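Local coordinates for uncharacterized protein (PDB 4ECO) that is of unknown function but has a leucine-rich repeat fold, of the kind that commonly mediates protein binding, at residues H115-E121 against H144-F149; Q187-L191 against Y257-N261; L123-I129 against R209-M213. Residue numbers count along the deposited sequence, not the author numbering.

Interaction 1. Residues H115-E121 against H144-F149. With NA (sodium ion), chain C.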
ATOM      1  N   HIS A 115      -5.840  14.133   4.622  1.00 40.42           N
ATOM      2  CA  HIS A 115      -5.342  13.497   3.402  1.00 39.00           C
ATOM      3  C   HIS A 115      -6.510  13.295   2.433  1.00 44.52           C
ATOM      4  O   HIS A 115      -6.275  13.249   1.228  1.00 44.70           O
ATOM      5  CB  HIS A 115      -4.582  12.195   3.684  1.00 38.39           C
ATOM      6  CG  HIS A 115      -5.400  11.085   4.252  1.00 41.66           C
ATOM      7  ND1 HIS A 115      -5.416  10.825   5.604  1.00 43.86           N
ATOM      8  CD2 HIS A 115      -6.159  10.156   3.620  1.00 42.91           C
ATOM      9  CE1 HIS A 115      -6.193   9.763   5.756  1.00 43.13           C
ATOM     10  NE2 HIS A 115      -6.676   9.335   4.587  1.00 42.59           N
ATOM     11  N   GLY A 116      -7.746  13.272   2.964  1.00 40.75           N
ATOM     12  CA  GLY A 116      -8.974  13.137   2.192  1.00 39.78           C
ATOM     13  C   GLY A 116      -9.147  14.244   1.165  1.00 46.13           C
ATOM     14  O   GLY A 116      -9.611  13.998   0.051  1.00 48.25           O
ATOM     15  N   GLU A 117      -8.728  15.462   1.511  1.00 41.96           N
ATOM     16  CA  GLU A 117      -8.831  16.644   0.646  1.00 41.10           C
ATOM     17  C   GLU A 117      -8.044  16.484  -0.667  1.00 48.86           C
ATOM     18  O   GLU A 117      -8.485  17.007  -1.698  1.00 51.19           O
ATOM     19  CB  GLU A 117      -8.356  17.879   1.396  1.00 41.60           C
ATOM     20  CG  GLU A 117      -9.315  18.294   2.502  1.00 38.48           C
ATOM     21  CD  GLU A 117      -8.826  19.452   3.346  1.00 55.67           C
ATOM     22  OE1 GLU A 117      -7.654  19.391   3.796  1.00 38.80           O
ATOM     23  OE2 GLU A 117      -9.610  20.408   3.568  1.00 39.17           O
ATOM     24  N   LYS A 118      -6.937  15.710  -0.646  1.00 44.64           N
ATOM     25  CA  LYS A 118      -6.128  15.442  -1.836  1.00 43.47           C
ATOM     26  C   LYS A 118      -6.821  14.439  -2.764  1.00 44.75           C
ATOM     27  O   LYS A 118      -6.480  14.400  -3.946  1.00 44.33           O
ATOM     28  CB  LYS A 118      -4.704  14.928  -1.462  1.00 45.99           C
ATOM     29  CG  LYS A 118      -3.704  15.992  -0.939  1.00 56.98           C
ATOM     30  CD  LYS A 118      -3.454  17.192  -1.895  1.00 61.46           C
ATOM     31  CE  LYS A 118      -4.017  18.466  -1.305  1.00 63.46           C
ATOM     32  NZ  LYS A 118      -4.239  19.540  -2.298  1.00 65.20           N
ATOM     33  N   VAL A 119      -7.776  13.630  -2.241  1.00 40.42           N
ATOM     34  CA  VAL A 119      -8.502  12.604  -3.040  1.00 39.60           C
ATOM     35  C   VAL A 119     -10.025  12.894  -3.065  1.00 45.16           C
ATOM     36  O   VAL A 119     -10.819  11.990  -3.328  1.00 43.77           O
ATOM     37  CB  VAL A 119      -8.227  11.129  -2.591  1.00 41.50           C
ATOM     38  CG1 VAL A 119      -6.783  10.733  -2.865  1.00 41.26           C
ATOM     39  CG2 VAL A 119      -8.585  10.892  -1.128  1.00 40.82           C
ATOM     40  N   ASN A 120     -10.413  14.157  -2.810  1.00 45.79           N
ATOM     41  CA  ASN A 120     -11.801  14.639  -2.826  1.00 47.41           C
ATOM     42  C   ASN A 120     -12.740  13.710  -1.985  1.00 53.95           C
ATOM     43  O   ASN A 120     -13.775  13.226  -2.466  1.00 54.39           O
ATOM     44  CB  ASN A 120     -12.312  14.774  -4.285  1.00 45.93           C
ATOM     45  CG  ASN A 120     -13.646  15.454  -4.438  1.00 79.09           C
ATOM     46  OD1 ASN A 120     -14.086  16.282  -3.613  1.00 71.11           O
ATOM     47  ND2 ASN A 120     -14.325  15.103  -5.511  1.00 78.72           N
ATOM     48  N   GLU A 121     -12.355  13.468  -0.718  1.00 49.95           N
ATOM     49  CA  GLU A 121     -13.118  12.650   0.228  1.00 48.54           C
ATOM     50  C   GLU A 121     -13.213  13.310   1.568  1.00 54.53           C
ATOM     51  O   GLU A 121     -12.209  13.829   2.060  1.00 55.88           O
ATOM     52  CB  GLU A 121     -12.470  11.278   0.407  1.00 49.11           C
ATOM     53  CG  GLU A 121     -12.661  10.321  -0.754  1.00 55.40           C
ATOM     54  CD  GLU A 121     -12.182   8.918  -0.457  1.00 71.43           C
ATOM     55  OE1 GLU A 121     -12.674   8.312   0.526  1.00 74.76           O
ATOM     56  OE2 GLU A 121     -11.318   8.420  -1.217  1.00 55.47           O
ATOM     57  N   HIS A 144      -8.101   3.967   6.216  1.00 37.39           N
ATOM     58  CA  HIS A 144      -8.381   4.765   5.015  1.00 35.96           C
ATOM     59  C   HIS A 144      -7.102   5.173   4.282  1.00 40.07           C
ATOM     60  O   HIS A 144      -7.101   5.094   3.054  1.00 40.01           O
ATOM     61  CB  HIS A 144      -9.227   6.021   5.307  1.00 35.92           C
ATOM     62  CG  HIS A 144      -9.632   6.752   4.069  1.00 38.54           C
ATOM     63  ND1 HIS A 144      -8.736   7.555   3.373  1.00 39.75           N
ATOM     64  CD2 HIS A 144     -10.825   6.762   3.427  1.00 40.13           C
ATOM     65  CE1 HIS A 144      -9.402   7.998   2.319  1.00 39.26           C
ATOM     66  NE2 HIS A 144     -10.668   7.560   2.318  1.00 39.71           N
ATOM     67  N   TYR A 145      -6.035   5.636   4.999  1.00 35.11           N
ATOM     68  CA  TYR A 145      -4.823   6.051   4.304  1.00 35.06           C
ATOM     69  C   TYR A 145      -4.189   4.845   3.642  1.00 42.75           C
ATOM     70  O   TYR A 145      -3.754   4.926   2.483  1.00 41.89           O
ATOM     71  CB  TYR A 145      -3.817   6.756   5.233  1.00 36.13           C
ATOM     72  CG  TYR A 145      -2.612   7.338   4.505  1.00 36.40           C
ATOM     73  CD1 TYR A 145      -1.469   6.579   4.283  1.00 38.53           C
ATOM     74  CD2 TYR A 145      -2.607   8.659   4.070  1.00 36.71           C
ATOM     75  CE1 TYR A 145      -0.353   7.116   3.640  1.00 39.66           C
ATOM     76  CE2 TYR A 145      -1.498   9.205   3.422  1.00 37.18           C
ATOM     77  CZ  TYR A 145      -0.380   8.429   3.204  1.00 40.87           C
ATOM     78  OH  TYR A 145       0.702   8.976   2.575  1.00 38.70           O
ATOM     79  N   GLN A 146      -4.196   3.711   4.367  1.00 40.99           N
ATOM     80  CA  GLN A 146      -3.637   2.444   3.937  1.00 41.37           C
ATOM     81  C   GLN A 146      -4.293   1.957   2.641  1.00 44.57           C
ATOM     82  O   GLN A 146      -3.568   1.708   1.672  1.00 43.91           O
ATOM     83  CB  GLN A 146      -3.793   1.396   5.055  1.00 43.97           C
ATOM     84  CG  GLN A 146      -3.152   0.027   4.783  1.00 54.58           C
ATOM     85  CD  GLN A 146      -1.652   0.043   4.666  1.00 63.89           C
ATOM     86  OE1 GLN A 146      -0.957   0.917   5.193  1.00 51.55           O
ATOM     87  NE2 GLN A 146      -1.120  -0.945   3.964  1.00 64.34           N
ATOM     88  N   LYS A 147      -5.645   1.875   2.596  1.00 40.14           N
ATOM     89  CA  LYS A 147      -6.335   1.403   1.395  1.00 39.34           C
ATOM     90  C   LYS A 147      -6.138   2.357   0.222  1.00 42.87           C
ATOM     91  O   LYS A 147      -6.066   1.881  -0.909  1.00 45.51           O
ATOM     92  CB  LYS A 147      -7.850   1.127   1.617  1.00 42.22           C
ATOM     93  CG  LYS A 147      -8.703   2.275   2.176  1.00 72.73           C
ATOM     94  CD  LYS A 147     -10.221   1.956   2.146  1.00 86.56           C
ATOM     95  CE  LYS A 147     -11.102   2.858   3.013  1.00 88.53           C
ATOM     96  NZ  LYS A 147     -11.073   2.497   4.474  1.00 76.91           N
ATOM     97  N   THR A 148      -5.990   3.661   0.479  1.00 38.02           N
ATOM     98  CA  THR A 148      -5.896   4.679  -0.571  1.00 37.93           C
ATOM     99  C   THR A 148      -4.504   4.807  -1.189  1.00 41.13           C
ATOM    100  O   THR A 148      -4.414   4.919  -2.425  1.00 40.52           O
ATOM    101  CB  THR A 148      -6.322   6.063  -0.040  1.00 39.01           C
ATOM    102  OG1 THR A 148      -7.538   5.902   0.666  1.00 37.38           O
ATOM    103  CG2 THR A 148      -6.531   7.101  -1.162  1.00 30.96           C
ATOM    104  N   PHE A 149      -3.448   4.852  -0.347  1.00 35.84           N
ATOM    105  CA  PHE A 149      -2.108   5.117  -0.846  1.00 35.46           C
ATOM    106  C   PHE A 149      -1.073   4.019  -0.637  1.00 39.50           C
ATOM    107  O   PHE A 149       0.048   4.178  -1.156  1.00 37.52           O
ATOM    108  CB  PHE A 149      -1.565   6.372  -0.139  1.00 37.80           C
ATOM    109  CG  PHE A 149      -2.393   7.619  -0.323  1.00 39.87           C
ATOM    110  CD1 PHE A 149      -2.335   8.344  -1.513  1.00 42.48           C
ATOM    111  CD2 PHE A 149      -3.237   8.068   0.690  1.00 41.49           C
ATOM    112  CE1 PHE A 149      -3.093   9.497  -1.680  1.00 43.25           C
ATOM    113  CE2 PHE A 149      -3.974   9.233   0.533  1.00 43.91           C
ATOM    114  CZ  PHE A 149      -3.901   9.938  -0.655  1.00 42.64           C
TER
HETATM  115 NA    NA C1001      -9.905  22.673   1.911  1.00 42.76          NA
HETATM  116  O   HOH W   1      -9.776   6.057  -0.802  1.00 44.05           O
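H115 opens the first segment with its imidazole directed into the helix 144-149. Its NE2 shares a 3.0 Å hydrogen bond with ND1 of H144, while its ND1 bonds the carboxylate of E255, so both ring nitrogens are used. One face of this ring receives Y145: the tyrosine edge meets it in a T-shaped pair (centroids 5.1 Å apart, planes at 88°), and Y145 CB makes a CH-pi contact 4.1 Å from the imidazole centroid. F149 turns its edge to the same histidine, with CE2 3.9 Å from H115 CD2. G116 suits a tight bend: a CB here would clash with the carbonyl oxygen of E121, and G116 O accepts from both V119 N and E121 N. E117 lies out of reach of the helix and binds the sodium ion through OE2 at 2.8 Å, joined by the backbone oxygen of S192. Both segments belong to the long insertion between the parallel strands 109-111 and 210-214 of the leucine-rich repeat sheet, and Y145 reaches N279 and E336 on strands of later repeats. K118 starts toward the helix but leads off to Q190. V119, compact and apolar, fits against F149 (CG1 to CZ 3.7 Å) and T148 (CG1 to CG2 4.0 Å). N120 takes positive phi, which asparagine tolerates well, and turns the chain so that E121 can accept from H144: NE2 to OE1 is 2.8 Å and nearly linear. A water bridges E121 OE2 and T148 OG1, and that hydroxyl also donates to H144 O at 2.6 Å.

Interaction 2. Residues Q187-L191 against Y257-N261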
ATOM      1  N   GLN A 187       0.821  17.696  -6.284  1.00 63.44           N
ATOM      2  CA  GLN A 187      -0.008  17.605  -5.086  1.00 60.54           C
ATOM      3  C   GLN A 187       0.830  17.748  -3.815  1.00 59.42           C
ATOM      4  O   GLN A 187       0.284  18.201  -2.806  1.00 60.41           O
ATOM      5  CB  GLN A 187      -0.787  16.286  -5.041  1.00 60.77           C
ATOM      6  CG  GLN A 187      -1.811  16.113  -6.147  1.00 63.04           C
ATOM      7  CD  GLN A 187      -2.297  14.682  -6.184  1.00 70.85           C
ATOM      8  OE1 GLN A 187      -1.627  13.769  -6.702  1.00 67.13           O
ATOM      9  NE2 GLN A 187      -3.469  14.448  -5.612  1.00 51.49           N
ATOM     10  N   ILE A 188       2.124  17.343  -3.836  1.00 50.30           N
ATOM     11  CA  ILE A 188       2.985  17.455  -2.649  1.00 48.11           C
ATOM     12  C   ILE A 188       3.291  18.926  -2.410  1.00 51.89           C
ATOM     13  O   ILE A 188       3.939  19.564  -3.235  1.00 52.85           O
ATOM     14  CB  ILE A 188       4.271  16.603  -2.713  1.00 49.58           C
ATOM     15  CG1 ILE A 188       3.923  15.129  -2.969  1.00 48.86           C
ATOM     16  CG2 ILE A 188       5.057  16.766  -1.404  1.00 48.27           C
ATOM     17  CD1 ILE A 188       5.086  14.243  -3.351  1.00 58.27           C
ATOM     18  N   GLY A 189       2.782  19.450  -1.301  1.00 47.24           N
ATOM     19  CA  GLY A 189       2.928  20.853  -0.927  1.00 47.21           C
ATOM     20  C   GLY A 189       1.796  21.741  -1.418  1.00 50.23           C
ATOM     21  O   GLY A 189       1.824  22.968  -1.236  1.00 50.60           O
ATOM     22  N   GLN A 190       0.813  21.122  -2.090  1.00 46.29           N
ATOM     23  CA  GLN A 190      -0.390  21.758  -2.621  1.00 45.53           C
ATOM     24  C   GLN A 190      -1.335  21.939  -1.461  1.00 46.08           C
ATOM     25  O   GLN A 190      -1.765  20.962  -0.833  1.00 46.08           O
ATOM     26  CB  GLN A 190      -0.995  20.901  -3.748  1.00 46.68           C
ATOM     27  CG  GLN A 190      -2.225  21.464  -4.437  1.00 58.15           C
ATOM     28  CD  GLN A 190      -2.750  20.463  -5.421  1.00 73.68           C
ATOM     29  OE1 GLN A 190      -3.630  19.651  -5.109  1.00 64.01           O
ATOM     30  NE2 GLN A 190      -2.153  20.446  -6.606  1.00 75.78           N
ATOM     31  N   LEU A 191      -1.584  23.195  -1.140  1.00 39.52           N
ATOM     32  CA  LEU A 191      -2.418  23.589  -0.021  1.00 38.37           C
ATOM     33  C   LEU A 191      -3.909  23.433  -0.326  1.00 44.42           C
ATOM     34  O   LEU A 191      -4.336  23.660  -1.466  1.00 45.21           O
ATOM     35  CB  LEU A 191      -2.110  25.050   0.372  1.00 37.37           C
ATOM     36  CG  LEU A 191      -0.635  25.382   0.703  1.00 39.32           C
ATOM     37  CD1 LEU A 191      -0.471  26.855   1.004  1.00 38.73           C
ATOM     38  CD2 LEU A 191      -0.098  24.547   1.884  1.00 37.40           C
ATOM     39  N   TYR A 257      -0.509  16.130   8.023  1.00 39.54           N
ATOM     40  CA  TYR A 257      -0.210  15.655   6.675  1.00 38.74           C
ATOM     41  C   TYR A 257      -0.012  16.769   5.681  1.00 43.16           C
ATOM     42  O   TYR A 257      -0.811  17.699   5.620  1.00 43.73           O
ATOM     43  CB  TYR A 257      -1.390  14.765   6.215  1.00 38.36           C
ATOM     44  CG  TYR A 257      -1.370  14.314   4.773  1.00 38.53           C
ATOM     45  CD1 TYR A 257      -0.751  13.126   4.403  1.00 40.01           C
ATOM     46  CD2 TYR A 257      -2.084  15.007   3.797  1.00 38.34           C
ATOM     47  CE1 TYR A 257      -0.789  12.670   3.086  1.00 40.72           C
ATOM     48  CE2 TYR A 257      -2.103  14.577   2.470  1.00 38.04           C
ATOM     49  CZ  TYR A 257      -1.471  13.397   2.122  1.00 43.32           C
ATOM     50  OH  TYR A 257      -1.511  12.945   0.821  1.00 41.82           O
ATOM     51  N   ASN A 258       1.007  16.608   4.832  1.00 37.94           N
ATOM     52  CA  ASN A 258       1.345  17.498   3.728  1.00 37.01           C
ATOM     53  C   ASN A 258       1.297  18.977   4.153  1.00 43.90           C
ATOM     54  O   ASN A 258       0.463  19.742   3.653  1.00 44.04           O
ATOM     55  CB  ASN A 258       0.399  17.228   2.549  1.00 31.08           C
ATOM     56  CG  ASN A 258       0.762  17.880   1.256  1.00 53.58           C
ATOM     57  OD1 ASN A 258       1.911  18.236   1.005  1.00 56.74           O
ATOM     58  ND2 ASN A 258      -0.223  18.067   0.409  1.00 50.00           N
ATOM     59  N   CYS A 259       2.163  19.366   5.107  1.00 40.46           N
ATOM     60  CA  CYS A 259       2.272  20.764   5.522  1.00 39.89           C
ATOM     61  C   CYS A 259       3.677  21.220   5.092  1.00 45.12           C
ATOM     62  O   CYS A 259       4.680  20.920   5.760  1.00 45.44           O
ATOM     63  CB  CYS A 259       1.993  20.929   7.010  1.00 39.88           C
ATOM     64  SG  CYS A 259       0.309  20.457   7.507  1.00 42.57           S
ATOM     65  N   PRO A 260       3.762  21.796   3.856  1.00 41.65           N
ATOM     66  CA  PRO A 260       5.072  22.078   3.236  1.00 40.41           C
ATOM     67  C   PRO A 260       5.987  23.040   3.978  1.00 44.38           C
ATOM     68  O   PRO A 260       7.202  22.991   3.723  1.00 46.55           O
ATOM     69  CB  PRO A 260       4.697  22.691   1.891  1.00 41.14           C
ATOM     70  CG  PRO A 260       3.327  23.183   2.058  1.00 45.98           C
ATOM     71  CD  PRO A 260       2.676  22.151   2.923  1.00 42.56           C
ATOM     72  N   ASN A 261       5.459  23.876   4.883  1.00 38.01           N
ATOM     73  CA  ASN A 261       6.329  24.820   5.566  1.00 39.20           C
ATOM     74  C   ASN A 261       6.816  24.271   6.937  1.00 45.16           C
ATOM     75  O   ASN A 261       7.550  24.975   7.652  1.00 48.28           O
ATOM     76  CB  ASN A 261       5.664  26.181   5.690  1.00 38.46           C
ATOM     77  CG  ASN A 261       5.374  26.769   4.323  1.00 56.64           C
ATOM     78  OD1 ASN A 261       6.206  26.716   3.397  1.00 49.52           O
ATOM     79  ND2 ASN A 261       4.162  27.276   4.138  1.00 45.99           N
TER
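The amide of N258, with chi1 in the t well (-169°), reaches into the type II turn Q187-Q190 and satisfies it twice. OD1 accepts from G189 N at 2.7 Å, and ND2 donates to Q187 O at 3.3 Å, the same carbonyl that closes the turn with Q190 N at 3.1 Å. Asparagine suits the spot, being short, bifunctional and at ease with left-handed backbone angles. Its ND2 also bonds N215, just beyond the preceding parallel strand. In the leucine-rich repeat pattern LxxLxLxxN/C, C259 fits the last position, where the chain leaves strand 253-257. G189 has positive phi, as expected at the third position of a type II turn, where a CB would jam against the preceding carbonyl. P260 lays its ring beside G189 (O to CG 3.6 Å), and L191, an m,t rotamer, brings CD2 to 3.7 Å from P260 CG. Q187 (m,t) turns OE1 to K184 N, and extended Q190 (t,t) takes OE1 to K118 NZ.

Interaction 3. Residues L123-I129 against R209-M213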
ATOM      1  N   LEU A 123     -13.169  12.757   5.312  1.00 44.40           N
ATOM      2  CA  LEU A 123     -12.863  11.643   6.214  1.00 42.50           C
ATOM      3  C   LEU A 123     -13.697  11.735   7.483  1.00 44.33           C
ATOM      4  O   LEU A 123     -13.986  10.717   8.105  1.00 44.14           O
ATOM      5  CB  LEU A 123     -11.374  11.579   6.563  1.00 41.94           C
ATOM      6  CG  LEU A 123     -10.388  11.611   5.411  1.00 44.31           C
ATOM      7  CD1 LEU A 123      -8.990  11.588   5.935  1.00 44.26           C
ATOM      8  CD2 LEU A 123     -10.605  10.470   4.474  1.00 44.22           C
ATOM      9  N   PHE A 124     -14.105  12.957   7.839  1.00 40.13           N
ATOM     10  CA  PHE A 124     -14.936  13.248   9.003  1.00 40.44           C
ATOM     11  C   PHE A 124     -16.362  13.496   8.564  1.00 48.38           C
ATOM     12  O   PHE A 124     -16.612  14.317   7.670  1.00 50.22           O
ATOM     13  CB  PHE A 124     -14.392  14.457   9.777  1.00 41.15           C
ATOM     14  CG  PHE A 124     -13.113  14.232  10.543  1.00 41.23           C
ATOM     15  CD1 PHE A 124     -11.955  13.841   9.893  1.00 42.28           C
ATOM     16  CD2 PHE A 124     -13.041  14.514  11.893  1.00 44.97           C
ATOM     17  CE1 PHE A 124     -10.776  13.647  10.599  1.00 43.44           C
ATOM     18  CE2 PHE A 124     -11.845  14.353  12.594  1.00 47.74           C
ATOM     19  CZ  PHE A 124     -10.724  13.917  11.943  1.00 44.06           C
ATOM     20  N   GLY A 125     -17.275  12.785   9.198  1.00 45.32           N
ATOM     21  CA  GLY A 125     -18.700  12.848   8.913  1.00 46.24           C
ATOM     22  C   GLY A 125     -19.427  11.656   9.495  1.00 52.17           C
ATOM     23  O   GLY A 125     -18.795  10.771  10.076  1.00 52.75           O
ATOM     24  N   PRO A 126     -20.758  11.583   9.338  1.00 49.16           N
ATOM     25  CA  PRO A 126     -21.517  10.449   9.918  1.00 49.52           C
ATOM     26  C   PRO A 126     -21.138   9.060   9.366  1.00 54.39           C
ATOM     27  O   PRO A 126     -21.378   8.070  10.048  1.00 55.88           O
ATOM     28  CB  PRO A 126     -22.962  10.781   9.547  1.00 51.11           C
ATOM     29  CG  PRO A 126     -22.975  12.262   9.345  1.00 54.44           C
ATOM     30  CD  PRO A 126     -21.662  12.562   8.704  1.00 49.29           C
ATOM     31  N   LYS A 127     -20.554   8.977   8.153  1.00 50.30           N
ATOM     32  CA  LYS A 127     -20.132   7.701   7.537  1.00 48.87           C
ATOM     33  C   LYS A 127     -18.614   7.495   7.693  1.00 51.41           C
ATOM     34  O   LYS A 127     -18.098   6.421   7.347  1.00 51.12           O
ATOM     35  CB  LYS A 127     -20.522   7.627   6.044  1.00 50.60           C
ATOM     36  CG  LYS A 127     -22.018   7.759   5.708  1.00 76.76           C
ATOM     37  CD  LYS A 127     -22.881   6.599   6.221  1.00 93.99           C
ATOM     38  CE  LYS A 127     -24.309   6.650   5.682  1.00104.65           C
ATOM     39  NZ  LYS A 127     -24.409   6.283   4.234  1.00109.07           N
ATOM     40  N   GLY A 128     -17.932   8.514   8.239  1.00 45.53           N
ATOM     41  CA  GLY A 128     -16.496   8.493   8.480  1.00 43.70           C
ATOM     42  C   GLY A 128     -16.147   8.663   9.944  1.00 45.52           C
ATOM     43  O   GLY A 128     -16.741   8.012  10.814  1.00 46.35           O
ATOM     44  N   ILE A 129     -15.155   9.526  10.217  1.00 38.52           N
ATOM     45  CA  ILE A 129     -14.699   9.826  11.569  1.00 37.52           C
ATOM     46  C   ILE A 129     -15.787  10.709  12.198  1.00 45.70           C
ATOM     47  O   ILE A 129     -16.060  11.833  11.753  1.00 45.53           O
ATOM     48  CB  ILE A 129     -13.270  10.435  11.599  1.00 37.96           C
ATOM     49  CG1 ILE A 129     -12.237   9.404  11.144  1.00 36.82           C
ATOM     50  CG2 ILE A 129     -12.909  10.910  12.984  1.00 37.68           C
ATOM     51  CD1 ILE A 129     -10.979   9.992  10.473  1.00 32.85           C
ATOM     52  N   ARG A 209     -10.680  12.795  20.670  1.00 43.57           N
ATOM     53  CA  ARG A 209     -10.268  11.445  20.281  1.00 42.81           C
ATOM     54  C   ARG A 209      -9.445  11.461  18.994  1.00 46.58           C
ATOM     55  O   ARG A 209      -8.434  10.762  18.898  1.00 46.48           O
ATOM     56  CB  ARG A 209     -11.497  10.568  20.085  1.00 40.75           C
ATOM     57  CG  ARG A 209     -12.395  10.512  21.284  1.00 41.62           C
ATOM     58  CD  ARG A 209     -13.514   9.565  20.981  1.00 47.45           C
ATOM     59  NE  ARG A 209     -14.501   9.513  22.053  1.00 54.87           N
ATOM     60  CZ  ARG A 209     -14.409   8.726  23.113  1.00 60.68           C
ATOM     61  NH1 ARG A 209     -13.363   7.925  23.263  1.00 49.63           N
ATOM     62  NH2 ARG A 209     -15.356   8.741  24.040  1.00 44.65           N
ATOM     63  N   GLN A 210      -9.864  12.290  18.009  1.00 42.56           N
ATOM     64  CA  GLN A 210      -9.175  12.406  16.713  1.00 40.86           C
ATOM     65  C   GLN A 210      -8.854  13.880  16.386  1.00 45.59           C
ATOM     66  O   GLN A 210      -9.743  14.745  16.436  1.00 44.74           O
ATOM     67  CB  GLN A 210     -10.011  11.782  15.584  1.00 40.79           C
ATOM     68  CG  GLN A 210     -10.567  10.395  15.920  1.00 40.88           C
ATOM     69  CD  GLN A 210     -10.220   9.350  14.910  1.00 55.06           C
ATOM     70  OE1 GLN A 210      -9.664   9.630  13.838  1.00 40.29           O
ATOM     71  NE2 GLN A 210     -10.540   8.107  15.239  1.00 55.51           N
ATOM     72  N   PHE A 211      -7.568  14.161  16.075  1.00 41.44           N
ATOM     73  CA  PHE A 211      -7.133  15.499  15.699  1.00 40.44           C
ATOM     74  C   PHE A 211      -6.363  15.410  14.387  1.00 42.83           C
ATOM     75  O   PHE A 211      -5.256  14.891  14.351  1.00 43.98           O
ATOM     76  CB  PHE A 211      -6.313  16.151  16.822  1.00 43.03           C
ATOM     77  CG  PHE A 211      -5.915  17.597  16.631  1.00 44.57           C
ATOM     78  CD1 PHE A 211      -6.609  18.422  15.749  1.00 46.46           C
ATOM     79  CD2 PHE A 211      -4.876  18.151  17.368  1.00 48.31           C
ATOM     80  CE1 PHE A 211      -6.227  19.756  15.565  1.00 47.88           C
ATOM     81  CE2 PHE A 211      -4.507  19.491  17.193  1.00 50.82           C
ATOM     82  CZ  PHE A 211      -5.200  20.290  16.305  1.00 47.58           C
ATOM     83  N   TYR A 212      -6.973  15.899  13.301  1.00 38.43           N
ATOM     84  CA  TYR A 212      -6.408  15.877  11.947  1.00 36.91           C
ATOM     85  C   TYR A 212      -6.143  17.264  11.412  1.00 40.71           C
ATOM     86  O   TYR A 212      -6.930  18.197  11.632  1.00 42.93           O
ATOM     87  CB  TYR A 212      -7.373  15.165  10.978  1.00 37.41           C
ATOM     88  CG  TYR A 212      -7.244  13.656  10.894  1.00 39.57           C
ATOM     89  CD1 TYR A 212      -7.386  12.859  12.025  1.00 41.72           C
ATOM     90  CD2 TYR A 212      -7.115  13.017   9.662  1.00 40.11           C
ATOM     91  CE1 TYR A 212      -7.295  11.466  11.945  1.00 42.62           C
ATOM     92  CE2 TYR A 212      -7.033  11.628   9.568  1.00 40.57           C
ATOM     93  CZ  TYR A 212      -7.122  10.855  10.713  1.00 45.18           C
ATOM     94  OH  TYR A 212      -7.052   9.486  10.625  1.00 41.53           O
HETATM   95  N   MSE A 213      -5.037  17.398  10.703  1.00 34.45           N
HETATM   96  CA  MSE A 213      -4.699  18.617   9.993  1.00 32.94           C
HETATM   97  C   MSE A 213      -3.860  18.243   8.801  1.00 38.40           C
HETATM   98  O   MSE A 213      -3.144  17.228   8.824  1.00 37.38           O
HETATM   99  CB  MSE A 213      -4.044  19.707  10.868  1.00 34.82           C
HETATM  100  CG  MSE A 213      -2.634  19.429  11.373  1.00 39.99           C
HETATM  101 SE   MSE A 213      -2.383  20.392  13.087  0.75 45.85          SE
HETATM  102  CE  MSE A 213      -2.736  18.823  14.243  1.00 41.95           C
TER
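Apolar and aromatic side chains do most of the work in this contact. Its centre is a T-shaped pair in which the edge of F124 meets the face of Y212, with centroids 5.1 Å apart, planes at 75° and F124 CZ 3.5 Å from Y212 CD1. Two aliphatic side chains touch the same tyrosine ring: L123 CD1 lies 4.1 Å from CE2, and I129 CD1 lies 4.0 Å from CZ. Q210 adds mixed contacts, its CB 4.3 Å from F124 CZ and its OE1 3.6 Å from I129 CG2. Backbone bonds hold the loop in shape for this: I129 N donates to L123 O at 2.7 Å and G125 N to I129 O at 3.0 Å, so the apolar residues meet at the base, while the type I turn G125-G128, with P126 suited to its second position, projects outward. At G128 a CB would collide with L123 O. On strand 210-214 alternation sends Q210 and Y212 toward the loop and F211 to the other side. The loop thus packs on strands 109-111 and 210-214 of the repeat sheet, with F124 also on V109 and A111, Y212 beside E255 of strand 253-257, and I129 reaching M141 of helix 135-142.

Overall arrangement
Along the chain the segments run 115-121, 123-129, 144-149, 187-191, 209-213 and 257-261, so interaction 3 crosses both others, whereas both segments of interaction 1 precede those of interaction 2. All involve the long insertion between neighbouring parallel strands 109-111 and 210-214 of the leucine-rich repeat sheet. The centre of interaction 1 lies about 14 Å from that of interaction 2 and about 12 Å from that of interaction 3. The centres of interactions 2 and 3 are about 20 Å apart. L123 packs on H115 and H144, Y257 packs on H115 and Y145, and K118 reaches Q190; M213 and Y257 pair across adjacent strands. The insertion is thereby folded back onto several successive repeats, becoming part of the solenoid's surface.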